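Local structure of endonuclease 8-like L720 (Acanthamoeba polyphaga mimivirus, 4MB7) at residues L239-K244 with H251-K256; I166-L171 with E187-C192; C192-L197 with E205-C210; N182-E187 with K216-L221. The protein is an endonuclease VIII-like protein of the Fpg/Nei family, built with a helical H2TH domain and a zinc-bound C-terminal finger. All coordinates share one frame; numbering follows the deposited sequence. Where two conformers were deposited one is given.

Contact 1. Residues L239-K244 with H251-K256. With ZN (zinc ion), chain B.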
loop_
_atom_site.group_PDB
_atom_site.type_symbol
_atom_site.label_atom_id
_atom_site.label_comp_id
_atom_site.label_asym_id
_atom_site.label_seq_id
_atom_site.Cartn_x
_atom_site.Cartn_y
_atom_site.Cartn_z
ATOM N N LEU A 239 -3.445 3.256 18.387
ATOM C CA LEU A 239 -3.840 4.526 17.778
ATOM C C LEU A 239 -4.029 5.600 18.845
ATOM O O LEU A 239 -4.634 5.349 19.886
ATOM C CB LEU A 239 -5.122 4.358 16.962
ATOM C CG LEU A 239 -5.064 3.347 15.815
ATOM C CD1 LEU A 239 -6.389 3.306 15.068
ATOM C CD2 LEU A 239 -3.918 3.671 14.866
ATOM N N ARG A 240 -3.512 6.797 18.581
ATOM C CA ARG A 240 -3.513 7.861 19.579
ATOM C C ARG A 240 -4.297 9.102 19.155
ATOM O O ARG A 240 -4.737 9.878 20.003
ATOM C CB ARG A 240 -2.075 8.250 19.946
ATOM C CG ARG A 240 -1.301 7.156 20.669
ATOM C CD ARG A 240 0.202 7.381 20.578
ATOM N NE ARG A 240 0.629 8.604 21.250
ATOM C CZ ARG A 240 1.825 9.162 21.090
ATOM N NH1 ARG A 240 2.713 8.611 20.272
ATOM N NH2 ARG A 240 2.134 10.276 21.742
ATOM N N ILE A 241 -4.471 9.296 17.851
ATOM C CA ILE A 241 -5.131 10.506 17.365
ATOM C C ILE A 241 -6.191 10.228 16.295
ATOM O O ILE A 241 -7.037 11.078 16.018
ATOM C CB ILE A 241 -4.107 11.534 16.828
ATOM C CG1 ILE A 241 -4.683 12.953 16.876
ATOM C CG2 ILE A 241 -3.654 11.167 15.421
ATOM C CD1 ILE A 241 -5.002 13.435 18.277
ATOM N N TYR A 242 -6.152 9.038 15.702
ATOM C CA TYR A 242 -7.078 8.712 14.618
ATOM C C TYR A 242 -8.525 8.639 15.098
ATOM O O TYR A 242 -8.871 7.797 15.928
ATOM C CB TYR A 242 -6.683 7.407 13.925
ATOM C CG TYR A 242 -7.564 7.073 12.740
ATOM C CD1 TYR A 242 -7.554 7.865 11.600
ATOM C CD2 TYR A 242 -8.403 5.967 12.762
ATOM C CE1 TYR A 242 -8.357 7.568 10.514
ATOM C CE2 TYR A 242 -9.209 5.659 11.679
ATOM C CZ TYR A 242 -9.182 6.464 10.560
ATOM O OH TYR A 242 -9.980 6.166 9.479
ATOM N N ARG A 243 -9.339 9.558 14.604
ATOM C CA ARG A 243 -10.762 9.613 14.919
ATOM C C ARG A 243 -11.010 9.760 16.409
ATOM O O ARG A 243 -11.998 9.283 16.929
ATOM C CB ARG A 243 -11.484 8.391 14.354
ATOM C CG ARG A 243 -11.727 8.519 12.865
ATOM C CD ARG A 243 -12.335 7.276 12.249
ATOM N NE ARG A 243 -12.601 7.495 10.835
ATOM C CZ ARG A 243 -13.220 6.627 10.046
ATOM N NH1 ARG A 243 -13.643 5.467 10.537
ATOM N NH2 ARG A 243 -13.419 6.924 8.771
ATOM N N LYS A 244 -10.096 10.434 17.086
ATOM C CA LYS A 244 -10.231 10.699 18.510
ATOM C C LYS A 244 -10.812 12.090 18.730
ATOM O O LYS A 244 -10.462 13.035 18.022
ATOM C CB LYS A 244 -8.874 10.582 19.207
ATOM C CG LYS A 244 -8.256 9.196 19.138
ATOM C CD LYS A 244 -9.035 8.200 19.979
ATOM C CE LYS A 244 -8.478 6.794 19.821
ATOM N NZ LYS A 244 -7.026 6.731 20.141
ATOM N N HIS A 251 -6.718 17.279 25.371
ATOM C CA HIS A 251 -7.108 18.432 24.571
ATOM C C HIS A 251 -8.190 18.062 23.564
ATOM O O HIS A 251 -8.270 16.918 23.121
ATOM C CB HIS A 251 -5.904 19.004 23.826
ATOM C CG HIS A 251 -4.697 19.208 24.688
ATOM N ND1 HIS A 251 -3.422 18.908 24.262
ATOM C CD2 HIS A 251 -4.572 19.684 25.949
ATOM C CE1 HIS A 251 -2.562 19.187 25.224
ATOM N NE2 HIS A 251 -3.233 19.660 26.259
ATOM N N LYS A 252 -9.015 19.039 23.203
ATOM C CA LYS A 252 -10.028 18.845 22.173
ATOM C C LYS A 252 -9.374 18.912 20.798
ATOM O O LYS A 252 -8.580 19.810 20.523
ATOM C CB LYS A 252 -11.125 19.904 22.292
ATOM C CG LYS A 252 -12.238 19.769 21.267
ATOM N N THR A 253 -9.711 17.958 19.936
ATOM C CA THR A 253 -9.069 17.851 18.629
ATOM C C THR A 253 -9.864 18.524 17.514
ATOM O O THR A 253 -11.039 18.851 17.678
ATOM C CB THR A 253 -8.834 16.379 18.242
ATOM O OG1 THR A 253 -10.096 15.718 18.087
ATOM C CG2 THR A 253 -8.022 15.668 19.312
ATOM N N ILE A 254 -9.205 18.725 16.377
ATOM C CA ILE A 254 -9.851 19.255 15.183
ATOM C C ILE A 254 -9.823 18.203 14.075
ATOM O O ILE A 254 -8.795 17.568 13.840
ATOM C CB ILE A 254 -9.157 20.540 14.692
ATOM C CG1 ILE A 254 -9.233 21.629 15.763
ATOM C CG2 ILE A 254 -9.779 21.028 13.392
ATOM C CD1 ILE A 254 -8.647 22.954 15.327
ATOM N N ARG A 255 -10.955 18.021 13.400
ATOM C CA ARG A 255 -11.072 17.014 12.349
ATOM C C ARG A 255 -11.699 17.595 11.083
ATOM O O ARG A 255 -12.870 17.973 11.084
ATOM C CB ARG A 255 -11.899 15.828 12.849
ATOM C CG ARG A 255 -12.068 14.707 11.836
ATOM C CD ARG A 255 -12.977 13.611 12.373
ATOM N N LYS A 256 -10.919 17.662 10.007
ATOM C CA LYS A 256 -11.416 18.168 8.730
ATOM C C LYS A 256 -10.563 17.680 7.560
ATOM O O LYS A 256 -9.478 17.132 7.757
ATOM C CB LYS A 256 -11.450 19.698 8.733
ATOM C CG LYS A 256 -10.081 20.349 8.591
HETATM ZN ZN ZN B . -3.238 17.528 22.782
#
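T253 meets K244 and I241 at the base of the zinc finger, a two-stranded antiparallel ribbon (254-258 with 263-267) of the kind found at the C-terminal end of Fpg/Nei proteins. The polar part of the contact is one hydrogen bond: T253 OG1 donates to K244 O at 2.7 Å. The angle at that oxygen is 142°, with the hydroxyl somewhat tilted from the carbonyl plane. It is put there by a first torsion of 65°, which sets OG1 between the backbone N and the carbonyl carbon of T253. A weak hydrogen bond joins the same hydroxyl to S245 O, so two carbonyls of the loop converge on it.

The apolar part is slight. I241 CD1 lies 3.9 Å from T253 CG2, the two side chains running antiparallel alongside each other.

Within 239-244 the backbone makes a type II turn from I241 to K244, closed by a weak bond from K244 N to I241 O at 3.3 Å. K244 bends back over the loop, and its NZ gives a hydrogen bond to L239 O at 2.8 Å, well above the carbonyl plane. R243 CG sits 3.9 Å above the Y242 ring, over its centre. The loop is held against helix 182-191 by E187, whose OE2 accepts from I241 N and Y242 N while OE1 accepts from R240 N.

C247, C268 and C271 complete the zinc site, in which H251 ND1 binds the zinc ion at 2.0 Å.

Contact 2. Residues I166-L171 with E187-C192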
loop_
_atom_site.group_PDB
_atom_site.type_symbol
_atom_site.label_atom_id
_atom_site.label_comp_id
_atom_site.label_asym_id
_atom_site.label_seq_id
_atom_site.Cartn_x
_atom_site.Cartn_y
_atom_site.Cartn_z
ATOM N N ILE A 166 1.732 21.311 1.908
ATOM C CA ILE A 166 1.635 20.970 3.323
ATOM C C ILE A 166 2.156 19.558 3.576
ATOM O O ILE A 166 2.208 18.734 2.662
ATOM C CB ILE A 166 0.191 21.089 3.845
ATOM C CG1 ILE A 166 -0.715 20.060 3.166
ATOM C CG2 ILE A 166 -0.340 22.499 3.630
ATOM C CD1 ILE A 166 -2.072 19.930 3.818
ATOM N N ILE A 167 2.534 19.286 4.822
ATOM C CA ILE A 167 3.184 18.025 5.173
ATOM C C ILE A 167 2.297 16.793 4.947
ATOM O O ILE A 167 2.788 15.749 4.520
ATOM C CB ILE A 167 3.749 18.047 6.622
ATOM C CG1 ILE A 167 4.545 16.772 6.914
ATOM C CG2 ILE A 167 2.640 18.246 7.643
ATOM C CD1 ILE A 167 5.706 16.555 5.972
ATOM N N THR A 168 1.000 16.922 5.215
ATOM C CA THR A 168 0.059 15.823 4.999
ATOM C C THR A 168 0.045 15.369 3.538
ATOM O O THR A 168 0.056 14.170 3.252
ATOM C CB THR A 168 -1.372 16.191 5.449
ATOM O OG1 THR A 168 -1.450 16.158 6.878
ATOM C CG2 THR A 168 -2.390 15.208 4.880
ATOM N N ASP A 169 0.057 16.327 2.620
ATOM C CA ASP A 169 0.092 16.043 1.196
ATOM C C ASP A 169 1.364 15.310 0.820
ATOM O O ASP A 169 1.335 14.383 0.034
ATOM C CB ASP A 169 0.009 17.331 0.377
ATOM C CG ASP A 169 -1.417 17.785 0.132
ATOM O OD1 ASP A 169 -2.363 17.062 0.504
ATOM O OD2 ASP A 169 -1.591 18.881 -0.442
ATOM N N PHE A 170 2.482 15.735 1.391
ATOM C CA PHE A 170 3.776 15.138 1.085
ATOM C C PHE A 170 3.909 13.725 1.653
ATOM O O PHE A 170 4.496 12.849 1.018
ATOM C CB PHE A 170 4.914 16.031 1.586
ATOM C CG PHE A 170 6.280 15.550 1.192
ATOM C CD1 PHE A 170 6.610 15.375 -0.141
ATOM C CD2 PHE A 170 7.240 15.288 2.155
ATOM C CE1 PHE A 170 7.868 14.937 -0.508
ATOM C CE2 PHE A 170 8.501 14.851 1.794
ATOM C CZ PHE A 170 8.816 14.676 0.462
ATOM N N LEU A 171 3.357 13.504 2.844
ATOM C CA LEU A 171 3.420 12.191 3.482
ATOM C C LEU A 171 2.568 11.164 2.745
ATOM O O LEU A 171 2.756 9.958 2.908
ATOM C CB LEU A 171 2.981 12.271 4.945
ATOM C CG LEU A 171 3.919 12.995 5.913
ATOM C CD1 LEU A 171 3.372 12.916 7.326
ATOM C CD2 LEU A 171 5.323 12.415 5.841
ATOM N N GLU A 187 -1.148 9.866 12.504
ATOM C CA GLU A 187 -0.607 9.289 13.730
ATOM C C GLU A 187 0.851 9.704 13.913
ATOM O O GLU A 187 1.287 10.010 15.024
ATOM C CB GLU A 187 -0.719 7.764 13.713
ATOM C CG GLU A 187 -2.121 7.235 13.973
ATOM C CD GLU A 187 -2.573 7.455 15.405
ATOM O OE1 GLU A 187 -1.718 7.418 16.314
ATOM O OE2 GLU A 187 -3.784 7.665 15.619
ATOM N N ALA A 188 1.599 9.719 12.815
ATOM C CA ALA A 188 3.003 10.111 12.854
ATOM C C ALA A 188 3.144 11.597 13.161
ATOM O O ALA A 188 4.017 12.001 13.930
ATOM C CB ALA A 188 3.682 9.779 11.541
ATOM N N LEU A 189 2.280 12.405 12.557
ATOM C CA LEU A 189 2.318 13.848 12.759
ATOM C C LEU A 189 2.027 14.226 14.208
ATOM O O LEU A 189 2.631 15.156 14.743
ATOM C CB LEU A 189 1.357 14.558 11.805
ATOM C CG LEU A 189 1.870 14.706 10.370
ATOM C CD1 LEU A 189 0.791 15.267 9.459
ATOM C CD2 LEU A 189 3.116 15.580 10.331
ATOM N N TYR A 190 1.111 13.502 14.846
ATOM C CA TYR A 190 0.837 13.738 16.258
ATOM C C TYR A 190 2.005 13.287 17.127
ATOM O O TYR A 190 2.358 13.948 18.099
ATOM C CB TYR A 190 -0.441 13.036 16.719
ATOM C CG TYR A 190 -0.637 13.167 18.210
ATOM C CD1 TYR A 190 -1.068 14.365 18.765
ATOM C CD2 TYR A 190 -0.359 12.109 19.068
ATOM C CE1 TYR A 190 -1.232 14.503 20.127
ATOM C CE2 TYR A 190 -0.521 12.239 20.437
ATOM C CZ TYR A 190 -0.958 13.441 20.958
ATOM O OH TYR A 190 -1.126 13.587 22.316
ATOM N N ASP A 191 2.589 12.149 16.768
ATOM C CA ASP A 191 3.712 11.581 17.507
ATOM C C ASP A 191 4.906 12.538 17.509
ATOM O O ASP A 191 5.698 12.555 18.452
ATOM C CB ASP A 191 4.109 10.239 16.890
ATOM C CG ASP A 191 5.000 9.413 17.797
ATOM O OD1 ASP A 191 4.933 9.595 19.030
ATOM O OD2 ASP A 191 5.758 8.570 17.274
ATOM N N CYS A 192 5.020 13.338 16.454
ATOM C CA CYS A 192 6.136 14.263 16.305
ATOM C C CYS A 192 5.734 15.711 16.574
ATOM O O CYS A 192 6.525 16.625 16.348
ATOM C CB CYS A 192 6.742 14.145 14.907
ATOM S SG CYS A 192 7.322 12.485 14.493
#
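L189 is the side chain into which I167, T168 and L171 all pack, the three sharing its CG and two methyls. I167 brings its CG2 to 3.8 Å from L189 CD2, the two side chains overlapping flank to flank with their ends pointing opposite ways; I167 CG1 adds to the grip on the same methyl. L171 and L189 reach toward each other tip to tip, with L171 CD1 3.8 Å from L189 CG. T168 crosses L189 at about a right angle, placing OG1 3.5 Å from L189 CD1. The leucine's first torsion of -78°, with CG opposite the carbonyl carbon, directs the fork of methyls across the gap between the helices.

One shell out, the T168 hydroxyl is occupied by a hydrogen bond with Q185 OE1, a turn before L189 on the same helix, so the hydroxyl beside the leucine methyl already has a polar partner. P196 also packs on T168.

The axes of the segments 167-171 and 187-191 approach to 11.5 Å at an angle of 130°, and the backbones are nearest at T168 and L189, whose CA atoms are 8.3 Å apart. At such a separation side chains alone bridge the helices. On another face of 167-171, F170 packs against L155 and I159 of helix 148-161 and meets the F177 ring edge-to-face. F177 belongs to the turns that connect helix 167-171 to helix 182-191, and this buried pair of short helices is the helix-two-turn-helix (H2TH) motif of the family.

Contact 3. Residues C192-L197 with E205-C210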
loop_
_atom_site.group_PDB
_atom_site.type_symbol
_atom_site.label_atom_id
_atom_site.label_comp_id
_atom_site.label_asym_id
_atom_site.label_seq_id
_atom_site.Cartn_x
_atom_site.Cartn_y
_atom_site.Cartn_z
ATOM N N CYS A 192 5.020 13.338 16.454
ATOM C CA CYS A 192 6.136 14.263 16.305
ATOM C C CYS A 192 5.734 15.711 16.574
ATOM O O CYS A 192 6.525 16.625 16.348
ATOM C CB CYS A 192 6.742 14.145 14.907
ATOM S SG CYS A 192 7.322 12.485 14.493
ATOM N N LYS A 193 4.505 15.908 17.045
ATOM C CA LYS A 193 3.998 17.235 17.396
ATOM C C LYS A 193 4.108 18.231 16.245
ATOM O O LYS A 193 4.472 19.389 16.444
ATOM C CB LYS A 193 4.714 17.772 18.641
ATOM C CG LYS A 193 4.381 17.010 19.914
ATOM C CD LYS A 193 5.356 17.332 21.038
ATOM C CE LYS A 193 5.380 18.820 21.349
ATOM N NZ LYS A 193 4.055 19.335 21.799
ATOM N N ILE A 194 3.796 17.771 15.039
ATOM C CA ILE A 194 3.862 18.621 13.856
ATOM C C ILE A 194 2.465 18.900 13.312
ATOM O O ILE A 194 1.670 17.979 13.117
ATOM C CB ILE A 194 4.718 17.975 12.749
ATOM C CG1 ILE A 194 6.149 17.758 13.242
ATOM C CG2 ILE A 194 4.708 18.834 11.489
ATOM C CD1 ILE A 194 7.064 17.145 12.206
ATOM N N LEU A 195 2.167 20.174 13.077
ATOM C CA LEU A 195 0.876 20.568 12.525
ATOM C C LEU A 195 0.768 20.107 11.074
ATOM O O LEU A 195 1.661 20.373 10.271
ATOM C CB LEU A 195 0.701 22.085 12.608
ATOM C CG LEU A 195 -0.704 22.633 12.345
ATOM C CD1 LEU A 195 -1.656 22.215 13.456
ATOM C CD2 LEU A 195 -0.676 24.147 12.196
ATOM N N PRO A 196 -0.325 19.404 10.736
ATOM C CA PRO A 196 -0.534 18.884 9.379
ATOM C C PRO A 196 -0.547 19.983 8.321
ATOM O O PRO A 196 -0.221 19.723 7.164
ATOM C CB PRO A 196 -1.912 18.224 9.468
ATOM C CG PRO A 196 -2.056 17.858 10.899
ATOM C CD PRO A 196 -1.385 18.964 11.659
ATOM N N LEU A 197 -0.910 21.197 8.723
ATOM C CA LEU A 197 -1.011 22.319 7.796
ATOM C C LEU A 197 0.337 22.991 7.546
ATOM O O LEU A 197 0.447 23.879 6.701
ATOM C CB LEU A 197 -2.020 23.344 8.315
ATOM C CG LEU A 197 -3.448 22.828 8.502
ATOM C CD1 LEU A 197 -4.300 23.846 9.241
ATOM C CD2 LEU A 197 -4.066 22.485 7.157
ATOM N N GLU A 205 15.731 19.634 9.705
ATOM C CA GLU A 205 16.379 18.326 9.581
ATOM C C GLU A 205 16.010 17.294 10.659
ATOM O O GLU A 205 15.670 16.160 10.322
ATOM C CB GLU A 205 17.902 18.479 9.476
ATOM N N PRO A 206 16.080 17.669 11.953
ATOM C CA PRO A 206 15.766 16.645 12.958
ATOM C C PRO A 206 14.309 16.188 12.939
ATOM O O PRO A 206 14.024 15.070 13.366
ATOM C CB PRO A 206 16.077 17.348 14.286
ATOM C CG PRO A 206 15.972 18.797 13.982
ATOM C CD PRO A 206 16.482 18.940 12.583
ATOM N N MET A 207 13.402 17.029 12.450
ATOM C CA MET A 207 11.983 16.689 12.474
ATOM C C MET A 207 11.534 15.818 11.301
ATOM O O MET A 207 10.576 15.057 11.424
ATOM C CB MET A 207 11.114 17.944 12.590
ATOM C CG MET A 207 11.223 18.628 13.944
ATOM S SD MET A 207 11.103 17.471 15.323
ATOM C CE MET A 207 9.428 16.876 15.122
ATOM N N PHE A 208 12.162 15.969 10.150
ATOM C CA PHE A 208 11.934 15.027 9.066
ATOM C C PHE A 208 12.459 13.641 9.409
ATOM O O PHE A 208 11.851 12.632 9.095
ATOM C CB PHE A 208 12.478 15.522 7.739
ATOM C CG PHE A 208 11.408 15.956 6.799
ATOM C CD1 PHE A 208 10.545 15.034 6.251
ATOM C CD2 PHE A 208 11.236 17.286 6.496
ATOM C CE1 PHE A 208 9.541 15.430 5.399
ATOM C CE2 PHE A 208 10.238 17.690 5.646
ATOM C CZ PHE A 208 9.384 16.762 5.100
ATOM N N ASP A 209 13.609 13.612 10.057
ATOM C CA ASP A 209 14.164 12.357 10.539
ATOM C C ASP A 209 13.216 11.790 11.585
ATOM O O ASP A 209 12.980 10.584 11.641
ATOM C CB ASP A 209 15.552 12.579 11.139
ATOM C CG ASP A 209 16.181 11.297 11.647
ATOM O OD1 ASP A 209 16.754 10.549 10.827
ATOM O OD2 ASP A 209 16.107 11.038 12.866
ATOM N N CYS A 210 12.660 12.682 12.401
ATOM C CA CYS A 210 11.707 12.305 13.434
ATOM C C CYS A 210 10.451 11.673 12.831
ATOM O O CYS A 210 9.953 10.665 13.333
ATOM C CB CYS A 210 11.332 13.528 14.271
ATOM S SG CYS A 210 10.478 13.148 15.810
#
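M207 reaches from the first turn of helix 205-230 to I194 and C192, in the chain that leaves helix 182-191. Its CB already lies near I194, 4.1 Å from I194 CD1. Beyond CB the thioether chain is bent at both later torsions (chi2 -46°, chi3 -64°) and curls round toward the loop instead of running straight out. The terminal methyl CE therefore makes most of the methionine's contact: it comes to 3.2 Å from C192 O, a close approach to a carbonyl, and to 3.8 Å from both I194 CD1 and C192 CB. The isoleucine lies alongside the methionine, each side chain extending toward the other's backbone.

The C192 carbonyl that CE approaches lies just past helix 182-191, which closes in a Schellman motif: I194 N pairs with L189 O and K193 N with Y190 O, while K193 takes the positive phi. This capped turn brings C192 and I194 round to face the long helix of the H2TH domain. K193 itself leads away, its NZ giving a hydrogen bond to the backbone of C271, a zinc ligand.

A turn further along the helix, two sulfurs meet: C192 SG is 3.5 Å from C210 SG, far too long for a disulfide and simply packed. C192 SG also lies 3.4 Å from C210 O.

Contact 4. Residues N182-E187 with K216-L221. With SO4 (sulfate ion), chain D.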
loop_
_atom_site.group_PDB
_atom_site.type_symbol
_atom_site.label_atom_id
_atom_site.label_comp_id
_atom_site.label_asym_id
_atom_site.label_seq_id
_atom_site.Cartn_x
_atom_site.Cartn_y
_atom_site.Cartn_z
ATOM N N ASN A 182 -3.705 7.353 5.105
ATOM C CA ASN A 182 -4.289 8.419 5.913
ATOM C C ASN A 182 -4.109 8.245 7.420
ATOM O O ASN A 182 -3.890 9.217 8.138
ATOM C CB ASN A 182 -5.774 8.588 5.583
ATOM C CG ASN A 182 -6.343 9.885 6.119
ATOM O OD1 ASN A 182 -5.689 10.926 6.076
ATOM N ND2 ASN A 182 -7.565 9.826 6.637
ATOM N N ILE A 183 -4.211 7.009 7.898
ATOM C CA ILE A 183 -4.043 6.741 9.322
ATOM C C ILE A 183 -2.594 6.960 9.761
ATOM O O ILE A 183 -2.339 7.609 10.775
ATOM C CB ILE A 183 -4.494 5.315 9.691
ATOM C CG1 ILE A 183 -5.994 5.151 9.439
ATOM C CG2 ILE A 183 -4.166 5.008 11.144
ATOM C CD1 ILE A 183 -6.543 3.806 9.863
ATOM N N LEU A 184 -1.655 6.426 8.987
ATOM C CA LEU A 184 -0.233 6.535 9.303
ATOM C C LEU A 184 0.255 7.979 9.348
ATOM O O LEU A 184 0.967 8.370 10.274
ATOM C CB LEU A 184 0.606 5.746 8.296
ATOM C CG LEU A 184 0.700 4.234 8.498
ATOM C CD1 LEU A 184 1.347 3.572 7.286
ATOM C CD2 LEU A 184 1.482 3.915 9.763
ATOM N N GLN A 185 -0.123 8.766 8.346
ATOM C CA GLN A 185 0.358 10.138 8.239
ATOM C C GLN A 185 -0.047 11.005 9.434
ATOM O O GLN A 185 0.760 11.784 9.934
ATOM C CB GLN A 185 -0.068 10.775 6.908
ATOM C CG GLN A 185 -1.569 10.925 6.711
ATOM C CD GLN A 185 -2.082 12.280 7.163
ATOM O OE1 GLN A 185 -1.301 13.174 7.488
ATOM N NE2 GLN A 185 -3.400 12.442 7.182
ATOM N N GLN A 186 -1.282 10.856 9.905
ATOM C CA GLN A 186 -1.759 11.690 11.006
ATOM C C GLN A 186 -1.306 11.180 12.375
ATOM O O GLN A 186 -1.098 11.970 13.297
ATOM C CB GLN A 186 -3.279 11.875 10.952
ATOM C CG GLN A 186 -4.096 10.603 11.078
ATOM C CD GLN A 186 -5.550 10.819 10.694
ATOM O OE1 GLN A 186 -6.405 11.039 11.550
ATOM N NE2 GLN A 186 -5.833 10.763 9.398
ATOM N N GLU A 187 -1.148 9.866 12.504
ATOM C CA GLU A 187 -0.607 9.289 13.730
ATOM C C GLU A 187 0.851 9.704 13.913
ATOM O O GLU A 187 1.287 10.010 15.024
ATOM C CB GLU A 187 -0.719 7.764 13.713
ATOM C CG GLU A 187 -2.121 7.235 13.973
ATOM C CD GLU A 187 -2.573 7.455 15.405
ATOM O OE1 GLU A 187 -1.718 7.418 16.314
ATOM O OE2 GLU A 187 -3.784 7.665 15.619
ATOM N N LYS A 216 7.932 4.487 10.648
ATOM C CA LYS A 216 8.393 3.105 10.691
ATOM C C LYS A 216 8.030 2.429 12.010
ATOM O O LYS A 216 7.734 1.232 12.034
ATOM C CB LYS A 216 9.898 3.011 10.425
ATOM C CG LYS A 216 10.368 1.597 10.121
ATOM C CD LYS A 216 11.770 1.578 9.540
ATOM C CE LYS A 216 12.152 0.176 9.084
ATOM N NZ LYS A 216 13.543 0.117 8.553
ATOM N N LYS A 217 8.032 3.194 13.098
ATOM C CA LYS A 217 7.683 2.660 14.412
ATOM C C LYS A 217 6.227 2.200 14.461
ATOM O O LYS A 217 5.930 1.108 14.944
ATOM C CB LYS A 217 7.941 3.704 15.499
ATOM C CG LYS A 217 7.737 3.194 16.916
ATOM C CD LYS A 217 6.478 3.769 17.543
ATOM C CE LYS A 217 6.524 5.285 17.574
ATOM N NZ LYS A 217 5.331 5.862 18.251
ATOM N N ILE A 218 5.330 3.041 13.955
ATOM C CA ILE A 218 3.906 2.733 13.921
ATOM C C ILE A 218 3.613 1.546 13.000
ATOM O O ILE A 218 2.773 0.698 13.312
ATOM C CB ILE A 218 3.084 3.966 13.489
ATOM C CG1 ILE A 218 3.333 5.124 14.459
ATOM C CG2 ILE A 218 1.601 3.637 13.430
ATOM C CD1 ILE A 218 2.741 6.441 14.014
ATOM N N ILE A 219 4.316 1.483 11.872
ATOM C CA ILE A 219 4.199 0.344 10.966
ATOM C C ILE A 219 4.646 -0.940 11.664
ATOM O O ILE A 219 4.006 -1.986 11.528
ATOM C CB ILE A 219 5.011 0.562 9.674
ATOM C CG1 ILE A 219 4.368 1.660 8.826
ATOM C CG2 ILE A 219 5.109 -0.732 8.869
ATOM C CD1 ILE A 219 5.204 2.085 7.638
ATOM N N ASP A 220 5.735 -0.848 12.423
ATOM C CA ASP A 220 6.225 -1.978 13.210
ATOM C C ASP A 220 5.190 -2.431 14.235
ATOM O O ASP A 220 4.980 -3.629 14.429
ATOM C CB ASP A 220 7.524 -1.614 13.933
ATOM C CG ASP A 220 8.704 -1.481 12.993
ATOM O OD1 ASP A 220 8.648 -2.024 11.868
ATOM O OD2 ASP A 220 9.697 -0.835 13.391
ATOM N N LEU A 221 4.558 -1.465 14.896
ATOM C CA LEU A 221 3.538 -1.755 15.898
ATOM C C LEU A 221 2.322 -2.429 15.272
ATOM O O LEU A 221 1.784 -3.386 15.823
ATOM C CB LEU A 221 3.109 -0.475 16.621
ATOM C CG LEU A 221 4.116 0.147 17.590
ATOM C CD1 LEU A 221 3.593 1.473 18.127
ATOM C CD2 LEU A 221 4.418 -0.810 18.731
HETATM S S SO4 D . -5.542 5.678 2.425
HETATM O O1 SO4 D . -4.682 4.572 2.012
HETATM O O2 SO4 D . -6.777 5.649 1.645
HETATM O O3 SO4 D . -5.860 5.541 3.843
HETATM O O4 SO4 D . -4.854 6.944 2.194
#
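L184 packs its CD2 methyl against both I218 and I219, and CD1 against I219. The packing is tight here: L184 CD2 is 3.7 Å from I218 CG2 and 3.8 Å from I219 CG1. L184 and I218 lie side by side, pointing opposite ways, but L184 crosses I219 at about a right angle. One turn on, I218 CD1 presses against E187 CB at 3.7 Å; a first torsion of -59° sets I218 CG1 opposite the carbonyl carbon, and the extended second torsion carries CD1 on to E187.

The outer side differs. D220 is exposed, and K216 points away from helix 182-191. At the start of that helix, N182 N gives a hydrogen bond to sulfate O3 at 3.1 Å, fairly straight at 166°. R263 and K49 also bind this ion, which probably came from the crystallisation liquor.

Two buried glutamines brace the N-terminal turn: Q185 NE2 donates to N182 OD1 at 3.0 Å and Q186 NE2 to N182 O at 2.8 Å.

The segment axes approach to 10.1 Å at 128°. Helix 182-191 packs on helix 205-230 through L184 and E187, and its N-terminal part also touches strand 263-267 through N182 and Q186.

Overall arrangement
From the N terminus, contact 2 is the first to close, bringing 187-192 back to 166-171 round the two turns of the H2TH motif. Contact 4 starts within that span and ends beyond it, at 216-221, so the two cross; they share E187 and helix 182-191. Contact 3 begins at C192, where contact 2 ends, and its short loop to 205-210 lies wholly within the span of contact 4. Contact 1 follows in series and joins the loop after helix 205-230 to the zinc finger. A salt bridge between R240 and D191 joins contacts 1 and 2, and another from D191 to K217 ties in contact 4, linking that loop, the H2TH pair and the long helix.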